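Local coordinates for putative uncharacterized protein (Streptococcus suis, PDB 4XZ7) that is a homodimeric transglutaminase and antiphagocytic virulence factor that probably crosslinks proteins through its transglutaminase-like core, at residues 97-109 and 158-170. Sequence-based numbering, arbitrary orientation.
Sequences DYHNQMRELRFSG and IYSHGLTVDNKYY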
loop_
_atom_site.group_PDB
_atom_site.type_symbol
_atom_site.label_atom_id
_atom_site.label_comp_id
_atom_site.label_asym_id
_atom_site.label_seq_id
_atom_site.Cartn_x
_atom_site.Cartn_y
_atom_site.Cartn_z
ATOM N N ASP B 97 2.331 -0.691 38.696
ATOM C CA ASP B 97 2.963 -0.378 37.421
ATOM C C ASP B 97 2.007 -0.672 36.259
ATOM O O ASP B 97 1.860 0.131 35.329
ATOM C CB ASP B 97 4.260 -1.182 37.276
ATOM C CG ASP B 97 5.018 -0.870 35.995
ATOM O OD1 ASP B 97 5.018 0.305 35.560
ATOM O OD2 ASP B 97 5.629 -1.807 35.429
ATOM N N TYR B 98 1.356 -1.827 36.315
ATOM C CA TYR B 98 0.451 -2.219 35.244
ATOM C C TYR B 98 -0.665 -1.195 35.108
ATOM O O TYR B 98 -1.004 -0.770 34.000
ATOM C CB TYR B 98 -0.132 -3.608 35.504
ATOM C CG TYR B 98 -1.295 -3.956 34.603
ATOM C CD1 TYR B 98 -1.088 -4.346 33.291
ATOM C CD2 TYR B 98 -2.604 -3.907 35.075
ATOM C CE1 TYR B 98 -2.156 -4.674 32.468
ATOM C CE2 TYR B 98 -3.669 -4.223 34.267
ATOM C CZ TYR B 98 -3.442 -4.604 32.964
ATOM O OH TYR B 98 -4.509 -4.915 32.157
ATOM N N HIS B 99 -1.210 -0.768 36.241
ATOM C CA HIS B 99 -2.349 0.138 36.189
ATOM C C HIS B 99 -1.909 1.536 35.772
ATOM O O HIS B 99 -2.635 2.231 35.063
ATOM C CB HIS B 99 -3.099 0.130 37.522
ATOM C CG HIS B 99 -3.797 -1.170 37.786
ATOM N ND1 HIS B 99 -3.310 -2.116 38.665
ATOM C CD2 HIS B 99 -4.915 -1.707 37.240
ATOM C CE1 HIS B 99 -4.113 -3.165 38.671
ATOM N NE2 HIS B 99 -5.095 -2.943 37.813
ATOM N N ASN B 100 -0.705 1.935 36.154
ATOM C CA ASN B 100 -0.142 3.146 35.581
ATOM C C ASN B 100 -0.134 3.055 34.060
ATOM O O ASN B 100 -0.512 3.994 33.361
ATOM C CB ASN B 100 1.274 3.386 36.093
ATOM C CG ASN B 100 1.314 3.688 37.572
ATOM O OD1 ASN B 100 0.342 4.189 38.143
ATOM N ND2 ASN B 100 2.445 3.388 38.205
ATOM N N GLN B 101 0.281 1.903 33.558
ATOM C CA GLN B 101 0.493 1.712 32.134
ATOM C C GLN B 101 -0.810 1.720 31.309
ATOM O O GLN B 101 -0.818 2.138 30.151
ATOM C CB GLN B 101 1.245 0.402 31.923
ATOM C CG GLN B 101 2.176 0.410 30.752
ATOM C CD GLN B 101 3.552 0.869 31.128
ATOM O OE1 GLN B 101 4.330 1.280 30.276
ATOM N NE2 GLN B 101 3.872 0.791 32.413
ATOM N N MET B 102 -1.899 1.251 31.909
ATOM C CA MET B 102 -3.189 1.145 31.232
ATOM C C MET B 102 -4.146 2.310 31.540
ATOM O O MET B 102 -5.329 2.262 31.175
ATOM C CB MET B 102 -3.874 -0.183 31.611
ATOM C CG MET B 102 -3.060 -1.430 31.309
ATOM S SD MET B 102 -2.493 -1.462 29.603
ATOM C CE MET B 102 -4.061 -1.391 28.748
ATOM N N ARG B 103 -3.654 3.349 32.211
ATOM C CA ARG B 103 -4.526 4.453 32.623
ATOM C C ARG B 103 -5.141 5.189 31.432
ATOM O O ARG B 103 -6.308 5.576 31.438
ATOM C CB ARG B 103 -3.757 5.452 33.495
ATOM C CG ARG B 103 -4.665 6.370 34.293
ATOM C CD ARG B 103 -3.872 7.315 35.187
ATOM N NE ARG B 103 -2.764 6.642 35.861
ATOM C CZ ARG B 103 -2.899 5.815 36.897
ATOM N NH1 ARG B 103 -1.825 5.258 37.441
ATOM N NH2 ARG B 103 -4.102 5.536 37.386
ATOM N N GLU B 104 -4.328 5.375 30.408
ATOM C CA GLU B 104 -4.730 6.115 29.231
ATOM C C GLU B 104 -4.431 5.224 28.042
ATOM O O GLU B 104 -3.417 4.534 28.033
ATOM C CB GLU B 104 -3.974 7.456 29.159
ATOM C CG GLU B 104 -4.005 8.193 27.815
ATOM C CD GLU B 104 -3.440 9.622 27.910
ATOM O OE1 GLU B 104 -2.831 10.110 26.923
ATOM O OE2 GLU B 104 -3.615 10.263 28.974
ATOM N N LEU B 105 -5.326 5.202 27.063
ATOM C CA LEU B 105 -5.048 4.484 25.825
ATOM C C LEU B 105 -3.698 4.931 25.281
ATOM O O LEU B 105 -3.392 6.122 25.276
ATOM C CB LEU B 105 -6.128 4.737 24.779
ATOM C CG LEU B 105 -7.561 4.270 24.993
ATOM C CD1 LEU B 105 -8.279 4.437 23.663
ATOM C CD2 LEU B 105 -7.622 2.820 25.450
ATOM N N ARG B 106 -2.912 3.968 24.823
ATOM C CA ARG B 106 -1.598 4.209 24.226
ATOM C C ARG B 106 -1.674 4.000 22.718
ATOM O O ARG B 106 -1.915 2.886 22.265
ATOM C CB ARG B 106 -0.578 3.258 24.840
ATOM C CG ARG B 106 0.793 3.302 24.224
ATOM C CD ARG B 106 1.750 4.004 25.159
ATOM N NE ARG B 106 1.642 3.514 26.533
ATOM C CZ ARG B 106 2.572 2.783 27.146
ATOM N NH1 ARG B 106 3.689 2.443 26.508
ATOM N NH2 ARG B 106 2.385 2.397 28.401
ATOM N N PHE B 107 -1.502 5.064 21.941
ATOM C CA PHE B 107 -1.675 4.974 20.495
ATOM C C PHE B 107 -0.368 4.601 19.805
ATOM O O PHE B 107 0.695 5.099 20.173
ATOM C CB PHE B 107 -2.222 6.300 19.930
ATOM C CG PHE B 107 -3.702 6.463 20.119
ATOM C CD1 PHE B 107 -4.213 6.932 21.327
ATOM C CD2 PHE B 107 -4.582 6.116 19.110
ATOM C CE1 PHE B 107 -5.581 7.062 21.513
ATOM C CE2 PHE B 107 -5.941 6.248 19.285
ATOM C CZ PHE B 107 -6.446 6.716 20.497
ATOM N N SER B 108 -0.471 3.733 18.800
ATOM C CA SER B 108 0.680 3.173 18.096
ATOM C C SER B 108 1.660 4.233 17.588
ATOM O O SER B 108 2.866 4.109 17.769
ATOM C CB SER B 108 0.193 2.316 16.921
ATOM O OG SER B 108 1.262 1.617 16.314
ATOM N N GLY B 109 1.135 5.268 16.948
ATOM C CA GLY B 109 1.971 6.322 16.394
ATOM C C GLY B 109 2.791 7.149 17.383
ATOM O O GLY B 109 3.732 7.848 16.980
ATOM N N ILE B 158 2.469 -16.589 32.533
ATOM C CA ILE B 158 2.704 -15.258 31.985
ATOM C C ILE B 158 1.501 -14.843 31.167
ATOM O O ILE B 158 1.106 -15.562 30.257
ATOM C CB ILE B 158 3.963 -15.209 31.095
ATOM C CG1 ILE B 158 5.207 -15.580 31.906
ATOM C CG2 ILE B 158 4.143 -13.822 30.519
ATOM C CD1 ILE B 158 6.481 -15.688 31.070
ATOM N N TYR B 159 0.924 -13.691 31.503
ATOM C CA TYR B 159 -0.290 -13.192 30.855
ATOM C C TYR B 159 0.063 -12.024 29.971
ATOM O O TYR B 159 0.968 -11.268 30.293
ATOM C CB TYR B 159 -1.333 -12.739 31.893
ATOM C CG TYR B 159 -1.768 -13.833 32.856
ATOM C CD1 TYR B 159 -2.921 -14.563 32.624
ATOM C CD2 TYR B 159 -1.015 -14.125 34.003
ATOM C CE1 TYR B 159 -3.325 -15.543 33.491
ATOM C CE2 TYR B 159 -1.411 -15.098 34.878
ATOM C CZ TYR B 159 -2.560 -15.809 34.620
ATOM O OH TYR B 159 -2.949 -16.799 35.492
ATOM N N SER B 160 -0.690 -11.843 28.894
ATOM C CA SER B 160 -0.321 -10.894 27.838
ATOM C C SER B 160 -1.552 -10.272 27.223
ATOM O O SER B 160 -2.563 -10.947 27.066
ATOM C CB SER B 160 0.468 -11.602 26.719
ATOM O OG SER B 160 1.701 -12.126 27.178
ATOM N N HIS B 161 -1.469 -9.004 26.838
ATOM C CA HIS B 161 -2.510 -8.457 25.960
ATOM C C HIS B 161 -1.998 -7.173 25.317
ATOM O O HIS B 161 -0.936 -6.676 25.676
ATOM C CB HIS B 161 -3.836 -8.218 26.715
ATOM C CG HIS B 161 -3.751 -7.184 27.808
ATOM N ND1 HIS B 161 -3.477 -5.857 27.558
ATOM C CD2 HIS B 161 -3.947 -7.279 29.147
ATOM C CE1 HIS B 161 -3.479 -5.180 28.697
ATOM N NE2 HIS B 161 -3.750 -6.020 29.680
ATOM N N GLY B 162 -2.755 -6.654 24.358
ATOM C CA GLY B 162 -2.365 -5.460 23.644
ATOM C C GLY B 162 -2.065 -4.307 24.568
ATOM O O GLY B 162 -2.745 -4.120 25.577
ATOM N N LEU B 163 -1.018 -3.559 24.235
ATOM C CA LEU B 163 -0.695 -2.332 24.937
ATOM C C LEU B 163 -1.069 -1.133 24.069
ATOM O O LEU B 163 -1.728 -0.221 24.540
ATOM C CB LEU B 163 0.792 -2.270 25.310
ATOM C CG LEU B 163 1.242 -0.992 26.028
ATOM C CD1 LEU B 163 0.358 -0.698 27.242
ATOM C CD2 LEU B 163 2.687 -1.105 26.459
ATOM N N THR B 164 -0.654 -1.141 22.802
ATOM C CA THR B 164 -1.006 -0.044 21.900
ATOM C C THR B 164 -2.333 -0.312 21.197
ATOM O O THR B 164 -2.693 -1.462 20.921
ATOM C CB THR B 164 0.061 0.189 20.817
ATOM O OG1 THR B 164 0.229 -1.023 20.090
ATOM C CG2 THR B 164 1.412 0.605 21.438
ATOM N N VAL B 165 -3.052 0.766 20.915
ATOM C CA VAL B 165 -4.258 0.691 20.116
ATOM C C VAL B 165 -3.964 1.312 18.753
ATOM O O VAL B 165 -3.091 2.178 18.626
ATOM C CB VAL B 165 -5.452 1.404 20.812
ATOM C CG1 VAL B 165 -5.699 0.784 22.172
ATOM C CG2 VAL B 165 -5.192 2.877 20.963
ATOM N N ASP B 166 -4.664 0.835 17.734
ATOM C CA ASP B 166 -4.468 1.330 16.383
ATOM C C ASP B 166 -5.754 1.078 15.623
ATOM O O ASP B 166 -6.667 0.407 16.127
ATOM C CB ASP B 166 -3.291 0.621 15.699
ATOM C CG ASP B 166 -2.669 1.443 14.571
ATOM O OD1 ASP B 166 -3.267 2.453 14.140
ATOM O OD2 ASP B 166 -1.573 1.059 14.110
ATOM N N ASN B 167 -5.828 1.652 14.430
ATOM C CA ASN B 167 -6.797 1.266 13.410
ATOM C C ASN B 167 -7.029 -0.231 13.457
ATOM O O ASN B 167 -6.066 -0.997 13.433
ATOM C CB ASN B 167 -6.234 1.721 12.043
ATOM C CG ASN B 167 -7.223 1.617 10.932
ATOM O OD1 ASN B 167 -7.924 0.622 10.810
ATOM N ND2 ASN B 167 -7.263 2.643 10.072
ATOM N N LYS B 168 -8.279 -0.682 13.556
ATOM C CA LYS B 168 -8.492 -2.110 13.726
ATOM C C LYS B 168 -8.131 -2.894 12.446
ATOM O O LYS B 168 -7.944 -4.109 12.486
ATOM C CB LYS B 168 -9.941 -2.392 14.150
ATOM C CG LYS B 168 -10.982 -2.304 13.034
ATOM C CD LYS B 168 -12.407 -2.546 13.581
ATOM C CE LYS B 168 -13.414 -2.684 12.451
ATOM N NZ LYS B 168 -14.789 -2.976 12.915
ATOM N N TYR B 169 -8.010 -2.203 11.315
ATOM C CA TYR B 169 -7.635 -2.898 10.089
ATOM C C TYR B 169 -6.129 -2.909 9.824
ATOM O O TYR B 169 -5.708 -3.104 8.684
ATOM C CB TYR B 169 -8.360 -2.297 8.887
ATOM C CG TYR B 169 -9.860 -2.502 8.937
ATOM C CD1 TYR B 169 -10.416 -3.764 8.784
ATOM C CD2 TYR B 169 -10.721 -1.431 9.151
ATOM C CE1 TYR B 169 -11.802 -3.959 8.841
ATOM C CE2 TYR B 169 -12.101 -1.614 9.208
ATOM C CZ TYR B 169 -12.633 -2.860 9.044
ATOM O OH TYR B 169 -13.993 -3.002 9.086
ATOM N N TYR B 170 -5.321 -2.752 10.872
ATOM C CA TYR B 170 -3.847 -2.707 10.742
ATOM C C TYR B 170 -3.248 -3.851 9.916
ATOM O O TYR B 170 -2.362 -3.638 9.071
ATOM C CB TYR B 170 -3.206 -2.710 12.128
ATOM C CG TYR B 170 -1.697 -2.756 12.080
ATOM C CD1 TYR B 170 -1.009 -3.963 12.049
ATOM C CD2 TYR B 170 -0.964 -1.589 12.066
ATOM C CE1 TYR B 170 0.385 -3.989 11.969
ATOM C CE2 TYR B 170 0.418 -1.609 12.006
ATOM C CZ TYR B 170 1.083 -2.807 11.960
ATOM O OH TYR B 170 2.457 -2.805 11.912
HETATM O O HOH W 1 -3.658 1.274 25.478
HETATM O O HOH W 2 -0.055 -0.584 15.495
#
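A short, weakly formed parallel pairing, resting on F107 beside V165, joins the chain beyond helix 95-101 to the far half of strand 157-167. V165 is gripped twice: its N donates to R106 O (2.8 Å), and its O accepts from S108 N (3.1 Å). On the side of the sheet shared by F107 and V165, methyl CG2 of V165 makes a CH-pi contact over the middle of the F107 ring, 3.8 Å from the centroid. Where the strands part, one water takes the N-H of R106 and donates to L163 O. The R106 chain kinks at CG and CD (chi2 106°, chi3 47°), turning one guanidinium face to the L163 methyls, with R106 NH1 3.7 Å from L163 CD2, while NH2 bonds Q101 OE1 close to the guanidinium plane. From helix 95-101, Y98 OH meets H161 NE2 in a 2.8 Å hydrogen bond; the rings meet rim to rim, planes at 74°. H161 ND1 donates to G162 O, so both imidazole nitrogens are engaged and the ring's rotation is fixed. M102 SD lies at the edge of that ring and 3.8 Å from L163 CD1. A second water links S108 OG to D166 OD2, whose carboxylate also accepts from N185 and V186 backbone nitrogens of the second subunit. I122 of strand 121-124 flanks Y98 and H161, L138 of helix 132-140 packs on L105 and V165, and F191 of the second subunit meets the F107 ring.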